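Local coordinates for protein uncharacterized conserved (Bdellovibrio bacteriovorus, PDB 7O21) that probably trims peptidoglycan as an LD-carboxypeptidase of the YkuD family, an editing of the cell wall linked to the curved shape of this predatory bacterium, at residues Phe226-Lys229 / Ser230-His234; Asp164-Leu168 / Gly169-Ile173; Arg268-Asp272 / Lys273-Tyr277. All coordinates share one frame; numbering follows the deposited sequence.

All three contacts are local, closed by residues a few positions apart, but they serve different elements. Contact 1 starts helix 228-241 and contact 3 turns the hairpin of strands 260-270 and 275-287; both belong to the NTF2-like region, with centres about 20 Å apart, and both touch the second subunit. Contact 2, in the L,D-transpeptidase region, leads from helix 156-163 into strand 172-176, its centre about 33 Å from that of contact 1. Contact 1 is partly buried and mainly aromatic, beside a polar helix cap. Contacts 2 and 3 lie at the surface, the former ruled by backbone bonds to one hydroxyl and one carbonyl, the latter by a backbone ladder, arginine network and serine-held turn.

Contact 1: Phe226-Lys229 / Ser230-His234; sequences FNYK and SWMSH
Trp231 presents the edge of its indole to one face of Phe226 in a T-shaped pair: the phenyl ring and the six-membered ring of Trp231 stand at 83°, their centroids 5.0 Å apart. The touching atom is CE3 of Trp231, 3.6 Å from CG of Phe226 and displaced toward the rim of the phenyl ring. With CG of Trp231 anti to its backbone N (chi1 -178°), the indole lies beside Phe226, in the short strand just before the helix. Farther along the phenyl ring, CZ of Phe226 comes to 3.9 Å from CD2 of His234; these two rings are nearer parallel but offset, with little overlap. Phe226, Trp231 and His234 thus form an aromatic cluster, which the hydrogen bond from NE1 of Trp231 to the hydroxyl of Tyr213 and that from NE2 of His234 to the carbonyl of Pro102 of the second subunit tie to their surroundings.

The cluster flanks the start of helix 228-241, where Asn227 and Ser230 make a reciprocal capping box. Ser230 N gives a nearly straight bond (169°) to OD1 of Asn227, 2.9 Å away, while Asn227 N donates over 3.1 Å to OG of Ser230. Both side chains stand between their own N and carbonyl carbon, from where OD1 of Asn227 reaches forward to Ser230 N and OG of Ser230 back to Asn227 N.

Away from the cluster, Met232 lies over one face of Tyr228, its CG 4.0 Å from the ring centroid in a CH-pi contact; SD sits higher above the same ring, a more distant Met-aromatic contact. The carbonyl O of Lys229 accepts from both N and OG of Ser233, one turn on, which reach it from opposite faces of the carbonyl plane.

Contact 2: Asp164-Leu168 / Gly169-Ile173; sequences DYIKL and GETPI. With EDO (1,2-ethanediol), chain K.
Thr171 and Lys167 grip each other through two bonds that run in opposite senses. Lys167 N points at OG1 of Thr171, 2.8 Å away and almost straight at 174°, and Thr171 N returns a bond of 3.0 Å to the carbonyl O of Lys167. That oxygen is held twice: Thr171 N arrives in the carbonyl plane, whereas Glu170 N, also 3.0 Å from O of Lys167, is tilted 33° from it. The threonine hydroxyl is placed for its part by the first torsion, which sets OG1 opposite the carbonyl carbon and beside the backbone N, so that one residue meets Lys167 with both N and OG1.

Around these bonds the stems of Lys167 and Glu170 run side by side in the same direction, CG of Lys167 lying 4.0 Å from CB of Glu170. Their charged ends do not meet: Lys167 NZ bonds to the carbonyl of Phe39, and OE2 of Glu170 accepts from O2 of a 1,2-ethanediol, probably from the crystallisation liquor. Gly169 makes the bend with a positive phi of 83°, where a beta carbon would clash with the carbonyl O of Leu168.

Farther out, OG1 of Thr171 also bonds to Ser40, and Ile166 packs on Leu95, Ile44 and Phe114. Residues Lys167 to Glu170 form a type II beta turn with glycine at its third position, delivering the chain from helix 156-163 into strand 172-176 of the YkuD-type catalytic domain.

Contact 3: Arg268-Asp272 / Lys273-Tyr277; sequences RYESD and KHVDY
Strands 268-270 and 275-277 run antiparallel, their axes at 167° and 4.8 Å apart at closest, with Tyr269 and Asp276 as the hydrogen-bonded pair between the non-hydrogen-bonded pairs Arg268-Tyr277 and Glu270-Val275. The side chains of Arg268 and Tyr277 run alongside each other in the same sense. CG of Arg268 sits over the face of the tyrosine ring, 3.9 Å from its centroid, in a CH-pi contact; the extended chain carries NE to the hydroxyl, with 2.8 Å from NE of Arg268 to OH of Tyr277. The phenol oxygen lies almost in the guanidinium plane, though that plane stands 74° from the ring. A water joins NH2 of Arg268 to the same hydroxyl, and NH1 of Arg268 makes a salt bridge of 2.8 Å to OE1 of Glu270, the nitrogen standing out of the carboxylate plane. Edge partners thus fix the rotation of the guanidinium, while Val275 CG1 covers one face, 3.6 Å from NH2 of Arg268. The other branch of this valine, CG2, rests 3.5 Å from CG of Glu270.

These are the turn-side ends of the two hairpin strands, 260-270 and 275-287, in the antiparallel sheet of the NTF2-like domain, and Ser271 closes an ST turn between them. Ser271 N donates to the carbonyl O of His274. OG of Ser271, folded over the turn by a chi1 of 70°, accepts from Lys273 N at 3.2 Å and, weakly, from His274 N.

On the sheet face of Tyr269 and Asp276, OD1 of Asp276 approaches CB of Tyr269 and forms a salt bridge with Lys103 of the second subunit.

Contact 1: Phe226-Lys229 / Ser230-His234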
loop_
_atom_site.group_PDB
_atom_site.type_symbol
_atom_site.label_atom_id
_atom_site.label_comp_id
_atom_site.label_asym_id
_atom_site.label_seq_id
_atom_site.Cartn_x
_atom_site.Cartn_y
_atom_site.Cartn_z
ATOM N N PHE A 226 -0.381 16.120 -7.440
ATOM C CA PHE A 226 0.426 17.043 -8.225
ATOM C C PHE A 226 0.826 16.446 -9.566
ATOM O O PHE A 226 0.997 15.233 -9.713
ATOM C CB PHE A 226 1.738 17.396 -7.510
ATOM C CG PHE A 226 1.559 18.183 -6.243
ATOM C CD1 PHE A 226 1.422 19.563 -6.278
ATOM C CD2 PHE A 226 1.567 17.544 -5.017
ATOM C CE1 PHE A 226 1.272 20.303 -5.115
ATOM C CE2 PHE A 226 1.426 18.267 -3.847
ATOM C CZ PHE A 226 1.280 19.655 -3.890
ATOM N N ASN A 227 0.998 17.330 -10.537
ATOM C CA ASN A 227 1.843 17.069 -11.688
ATOM C C ASN A 227 2.980 18.096 -11.683
ATOM O O ASN A 227 3.130 18.883 -10.740
ATOM C CB ASN A 227 1.010 17.050 -12.971
ATOM C CG ASN A 227 0.179 18.308 -13.146
ATOM O OD1 ASN A 227 0.614 19.403 -12.808
ATOM N ND2 ASN A 227 -1.022 18.151 -13.689
ATOM N N TYR A 228 3.811 18.064 -12.725
ATOM C CA TYR A 228 4.913 19.016 -12.801
ATOM C C TYR A 228 4.405 20.444 -12.660
ATOM O O TYR A 228 4.922 21.218 -11.850
ATOM C CB TYR A 228 5.668 18.840 -14.120
ATOM C CG TYR A 228 6.821 19.797 -14.353
ATOM C CD1 TYR A 228 6.599 21.081 -14.856
ATOM C CD2 TYR A 228 8.133 19.410 -14.123
ATOM C CE1 TYR A 228 7.655 21.954 -15.085
ATOM C CE2 TYR A 228 9.190 20.267 -14.350
ATOM C CZ TYR A 228 8.948 21.540 -14.835
ATOM O OH TYR A 228 10.010 22.387 -15.057
ATOM N N LYS A 229 3.383 20.811 -13.434
ATOM C CA LYS A 229 2.960 22.207 -13.433
ATOM C C LYS A 229 2.428 22.646 -12.073
ATOM O O LYS A 229 2.754 23.740 -11.598
ATOM C CB LYS A 229 1.945 22.502 -14.548
ATOM C CG LYS A 229 2.489 22.400 -15.969
ATOM C CD LYS A 229 1.459 22.672 -17.015
ATOM C CE LYS A 229 2.088 22.575 -18.390
ATOM N NZ LYS A 229 1.087 22.817 -19.491
ATOM N N SER A 230 1.585 21.827 -11.440
ATOM C CA SER A 230 1.008 22.233 -10.160
ATOM C C SER A 230 2.017 22.115 -9.024
ATOM O O SER A 230 1.935 22.852 -8.037
ATOM C CB SER A 230 -0.303 21.487 -9.877
ATOM O OG SER A 230 -0.097 20.084 -9.738
ATOM N N TRP A 231 2.987 21.210 -9.152
ATOM C CA TRP A 231 4.073 21.145 -8.179
ATOM C C TRP A 231 4.911 22.417 -8.222
ATOM O O TRP A 231 5.165 23.052 -7.188
ATOM C CB TRP A 231 4.941 19.926 -8.500
ATOM C CG TRP A 231 6.106 19.656 -7.564
ATOM C CD1 TRP A 231 7.394 20.109 -7.685
ATOM C CD2 TRP A 231 6.081 18.822 -6.408
ATOM N NE1 TRP A 231 8.164 19.625 -6.645
ATOM C CE2 TRP A 231 7.379 18.821 -5.860
ATOM C CE3 TRP A 231 5.082 18.076 -5.777
ATOM C CZ2 TRP A 231 7.697 18.116 -4.704
ATOM C CZ3 TRP A 231 5.404 17.359 -4.639
ATOM C CH2 TRP A 231 6.698 17.389 -4.113
ATOM N N MET A 232 5.332 22.816 -9.422
ATOM C CA MET A 232 6.129 24.030 -9.555
ATOM C C MET A 232 5.336 25.273 -9.151
ATOM O O MET A 232 5.877 26.172 -8.498
ATOM C CB MET A 232 6.690 24.148 -10.973
ATOM C CG MET A 232 7.673 23.036 -11.353
ATOM S SD MET A 232 8.955 22.809 -10.111
ATOM C CE MET A 232 9.678 21.280 -10.705
ATOM N N SER A 233 4.046 25.329 -9.497
ATOM C CA SER A 233 3.238 26.485 -9.108
ATOM C C SER A 233 3.138 26.592 -7.594
ATOM O O SER A 233 3.230 27.689 -7.029
ATOM C CB SER A 233 1.840 26.395 -9.722
ATOM O OG SER A 233 1.893 26.466 -11.133
ATOM N N HIS A 234 2.965 25.459 -6.919
ATOM C CA HIS A 234 2.895 25.472 -5.469
ATOM C C HIS A 234 4.217 25.940 -4.866
ATOM O O HIS A 234 4.232 26.764 -3.940
ATOM C CB HIS A 234 2.509 24.069 -5.006
ATOM C CG HIS A 234 2.397 23.917 -3.530
ATOM N ND1 HIS A 234 1.630 24.749 -2.742
ATOM C CD2 HIS A 234 2.919 22.985 -2.698
ATOM C CE1 HIS A 234 1.706 24.347 -1.485
ATOM N NE2 HIS A 234 2.479 23.280 -1.430
#

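Contact 2: Asp164-Leu168 / Gly169-Ile173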
loop_
_atom_site.group_PDB
_atom_site.type_symbol
_atom_site.label_atom_id
_atom_site.label_comp_id
_atom_site.label_asym_id
_atom_site.label_seq_id
_atom_site.Cartn_x
_atom_site.Cartn_y
_atom_site.Cartn_z
ATOM N N ASP A 164 16.507 -12.177 11.459
ATOM C CA ASP A 164 17.159 -11.340 12.462
ATOM C C ASP A 164 17.578 -9.983 11.914
ATOM O O ASP A 164 17.788 -9.050 12.698
ATOM C CB ASP A 164 18.376 -12.063 13.047
ATOM C CG ASP A 164 17.991 -13.273 13.880
ATOM O OD1 ASP A 164 16.839 -13.325 14.365
ATOM O OD2 ASP A 164 18.842 -14.174 14.041
ATOM N N TYR A 165 17.708 -9.845 10.600
ATOM C CA TYR A 165 18.156 -8.587 10.013
ATOM C C TYR A 165 17.028 -7.768 9.410
ATOM O O TYR A 165 17.278 -6.652 8.944
ATOM C CB TYR A 165 19.192 -8.851 8.918
ATOM C CG TYR A 165 20.440 -9.568 9.365
ATOM C CD1 TYR A 165 21.432 -8.905 10.069
ATOM C CD2 TYR A 165 20.638 -10.908 9.054
ATOM C CE1 TYR A 165 22.589 -9.560 10.466
ATOM C CE2 TYR A 165 21.785 -11.571 9.446
ATOM C CZ TYR A 165 22.754 -10.894 10.153
ATOM O OH TYR A 165 23.899 -11.565 10.531
ATOM N N ILE A 166 15.805 -8.278 9.386
ATOM C CA ILE A 166 14.729 -7.663 8.622
ATOM C C ILE A 166 13.825 -6.873 9.555
ATOM O O ILE A 166 13.236 -7.427 10.492
ATOM C CB ILE A 166 13.945 -8.706 7.815
ATOM C CG1 ILE A 166 14.829 -9.265 6.701
ATOM C CG2 ILE A 166 12.669 -8.086 7.240
ATOM C CD1 ILE A 166 14.258 -10.531 6.093
ATOM N N LYS A 167 13.714 -5.579 9.286
ATOM C CA LYS A 167 12.790 -4.695 9.979
ATOM C C LYS A 167 11.612 -4.485 9.038
ATOM O O LYS A 167 11.765 -3.921 7.947
ATOM C CB LYS A 167 13.502 -3.382 10.296
ATOM C CG LYS A 167 12.712 -2.395 11.126
ATOM C CD LYS A 167 13.674 -1.258 11.519
ATOM C CE LYS A 167 13.138 -0.373 12.597
ATOM N NZ LYS A 167 14.176 0.653 12.866
ATOM N N LEU A 168 10.440 -4.967 9.444
ATOM C CA LEU A 168 9.286 -4.917 8.560
ATOM C C LEU A 168 8.940 -3.477 8.218
ATOM O O LEU A 168 8.939 -2.598 9.085
ATOM C CB LEU A 168 8.092 -5.606 9.215
ATOM C CG LEU A 168 8.269 -7.105 9.432
ATOM C CD1 LEU A 168 6.978 -7.657 10.017
ATOM C CD2 LEU A 168 8.624 -7.795 8.123
ATOM N N GLY A 169 8.662 -3.235 6.941
ATOM C CA GLY A 169 8.380 -1.910 6.455
ATOM C C GLY A 169 9.595 -1.074 6.131
ATOM O O GLY A 169 9.438 0.017 5.561
ATOM N N GLU A 170 10.794 -1.544 6.453
ATOM C CA GLU A 170 11.980 -0.698 6.334
ATOM C C GLU A 170 13.140 -1.335 5.581
ATOM O O GLU A 170 13.825 -0.644 4.826
ATOM C CB GLU A 170 12.456 -0.248 7.722
ATOM C CG GLU A 170 11.393 0.474 8.548
ATOM C CD GLU A 170 10.939 1.777 7.941
ATOM O OE1 GLU A 170 11.680 2.361 7.122
ATOM O OE2 GLU A 170 9.829 2.229 8.307
ATOM N N THR A 171 13.395 -2.619 5.769
ATOM C CA THR A 171 14.616 -3.196 5.184
ATOM C C THR A 171 14.509 -3.312 3.663
ATOM O O THR A 171 13.615 -4.011 3.163
ATOM C CB THR A 171 14.921 -4.560 5.808
ATOM O OG1 THR A 171 15.202 -4.373 7.199
ATOM C CG2 THR A 171 16.144 -5.211 5.132
ATOM N N PRO A 172 15.421 -2.712 2.900
ATOM C CA PRO A 172 15.412 -2.908 1.444
ATOM C C PRO A 172 15.816 -4.316 1.059
ATOM O O PRO A 172 16.653 -4.949 1.707
ATOM C CB PRO A 172 16.478 -1.923 0.940
ATOM C CG PRO A 172 16.655 -0.924 2.041
ATOM C CD PRO A 172 16.392 -1.686 3.322
ATOM N N ILE A 173 15.230 -4.792 -0.035
ATOM C CA ILE A 173 15.746 -5.945 -0.759
ATOM C C ILE A 173 15.969 -5.508 -2.198
ATOM O O ILE A 173 15.047 -5.013 -2.862
ATOM C CB ILE A 173 14.842 -7.185 -0.632
ATOM C CG1 ILE A 173 15.468 -8.360 -1.363
ATOM C CG2 ILE A 173 13.394 -6.899 -1.110
ATOM C CD1 ILE A 173 14.852 -9.706 -0.989
HETATM C C1 EDO K . 8.558 6.616 10.113
HETATM O O1 EDO K . 8.758 6.124 11.441
HETATM C C2 EDO K . 9.369 5.755 9.153
HETATM O O2 EDO K . 8.891 4.405 9.214
#

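Contact 3: Arg268-Asp272 / Lys273-Tyr277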
loop_
_atom_site.group_PDB
_atom_site.type_symbol
_atom_site.label_atom_id
_atom_site.label_comp_id
_atom_site.label_asym_id
_atom_site.label_seq_id
_atom_site.Cartn_x
_atom_site.Cartn_y
_atom_site.Cartn_z
ATOM N N ARG A 268 13.890 17.450 7.376
ATOM C CA ARG A 268 13.361 18.520 8.211
ATOM C C ARG A 268 13.150 19.737 7.318
ATOM O O ARG A 268 14.089 20.195 6.662
ATOM C CB ARG A 268 14.336 18.855 9.334
ATOM C CG ARG A 268 13.800 19.886 10.320
ATOM C CD ARG A 268 14.885 20.286 11.307
ATOM N NE ARG A 268 14.356 21.137 12.373
ATOM C CZ ARG A 268 14.284 22.461 12.301
ATOM N NH1 ARG A 268 14.704 23.086 11.209
ATOM N NH2 ARG A 268 13.796 23.157 13.323
ATOM N N TYR A 269 11.919 20.236 7.283
ATOM C CA TYR A 269 11.546 21.419 6.513
ATOM C C TYR A 269 11.113 22.514 7.476
ATOM O O TYR A 269 10.260 22.280 8.338
ATOM C CB TYR A 269 10.362 21.096 5.591
ATOM C CG TYR A 269 9.958 22.250 4.697
ATOM C CD1 TYR A 269 9.023 23.185 5.113
ATOM C CD2 TYR A 269 10.517 22.389 3.438
ATOM C CE1 TYR A 269 8.664 24.240 4.288
ATOM C CE2 TYR A 269 10.159 23.419 2.611
ATOM C CZ TYR A 269 9.248 24.345 3.046
ATOM O OH TYR A 269 8.900 25.363 2.196
ATOM N N GLU A 270 11.670 23.708 7.313
ATOM C CA GLU A 270 11.330 24.829 8.185
ATOM C C GLU A 270 11.089 26.093 7.380
ATOM O O GLU A 270 11.929 26.489 6.570
ATOM C CB GLU A 270 12.435 25.106 9.207
ATOM C CG GLU A 270 12.127 26.327 10.085
ATOM C CD GLU A 270 13.002 26.419 11.327
ATOM O OE1 GLU A 270 14.084 25.802 11.353
ATOM O OE2 GLU A 270 12.610 27.122 12.281
ATOM N N SER A 271 9.960 26.735 7.638
ATOM C CA SER A 271 9.740 28.124 7.275
ATOM C C SER A 271 9.437 28.897 8.552
ATOM O O SER A 271 9.354 28.330 9.646
ATOM C CB SER A 271 8.566 28.253 6.311
ATOM O OG SER A 271 7.365 27.972 7.006
ATOM N N ASP A 272 9.233 30.204 8.415
ATOM C CA ASP A 272 8.897 30.980 9.604
ATOM C C ASP A 272 7.578 30.547 10.230
ATOM O O ASP A 272 7.342 30.830 11.409
ATOM C CB ASP A 272 8.907 32.473 9.290
ATOM C CG ASP A 272 10.312 33.042 9.289
ATOM O OD1 ASP A 272 11.125 32.588 10.128
ATOM O OD2 ASP A 272 10.610 33.914 8.452
ATOM N N LYS A 273 6.724 29.852 9.480
ATOM C CA LYS A 273 5.422 29.428 9.979
ATOM C C LYS A 273 5.454 28.066 10.670
ATOM O O LYS A 273 4.915 27.922 11.773
ATOM C CB LYS A 273 4.391 29.417 8.849
ATOM C CG LYS A 273 2.968 29.095 9.312
ATOM C CD LYS A 273 1.935 29.724 8.396
ATOM C CE LYS A 273 0.546 29.650 9.002
ATOM N NZ LYS A 273 0.482 30.422 10.272
ATOM N N HIS A 274 6.038 27.047 10.038
ATOM C CA HIS A 274 6.039 25.717 10.640
ATOM C C HIS A 274 7.348 24.983 10.375
ATOM O O HIS A 274 8.127 25.335 9.485
ATOM C CB HIS A 274 4.852 24.827 10.211
ATOM C CG HIS A 274 4.040 25.366 9.071
ATOM N ND1 HIS A 274 4.566 25.589 7.817
ATOM C CD2 HIS A 274 2.725 25.679 8.988
ATOM C CE1 HIS A 274 3.616 26.039 7.018
ATOM N NE2 HIS A 274 2.488 26.105 7.705
ATOM N N VAL A 275 7.569 23.957 11.193
ATOM C CA VAL A 275 8.636 22.981 11.019
ATOM C C VAL A 275 7.960 21.623 10.926
ATOM O O VAL A 275 7.036 21.324 11.689
ATOM C CB VAL A 275 9.614 22.990 12.212
ATOM C CG1 VAL A 275 10.645 21.868 12.063
ATOM C CG2 VAL A 275 10.302 24.344 12.335
ATOM N N ASP A 276 8.398 20.804 9.980
ATOM C CA ASP A 276 7.932 19.427 9.952
ATOM C C ASP A 276 9.077 18.474 9.634
ATOM O O ASP A 276 10.077 18.845 9.011
ATOM C CB ASP A 276 6.718 19.197 9.026
ATOM C CG ASP A 276 6.978 19.612 7.604
ATOM O OD1 ASP A 276 7.847 19.002 6.949
ATOM O OD2 ASP A 276 6.291 20.534 7.120
ATOM N N TYR A 277 8.923 17.243 10.111
ATOM C CA TYR A 277 9.837 16.141 9.843
ATOM C C TYR A 277 9.059 15.057 9.112
ATOM O O TYR A 277 7.907 14.774 9.443
ATOM C CB TYR A 277 10.408 15.554 11.155
ATOM C CG TYR A 277 11.204 16.540 11.972
ATOM C CD1 TYR A 277 10.567 17.474 12.771
ATOM C CD2 TYR A 277 12.597 16.542 11.945
ATOM C CE1 TYR A 277 11.283 18.384 13.523
ATOM C CE2 TYR A 277 13.324 17.449 12.698
ATOM C CZ TYR A 277 12.658 18.370 13.484
ATOM O OH TYR A 277 13.362 19.283 14.242
HETATM O O HOH W 1 12.358 21.809 15.482
#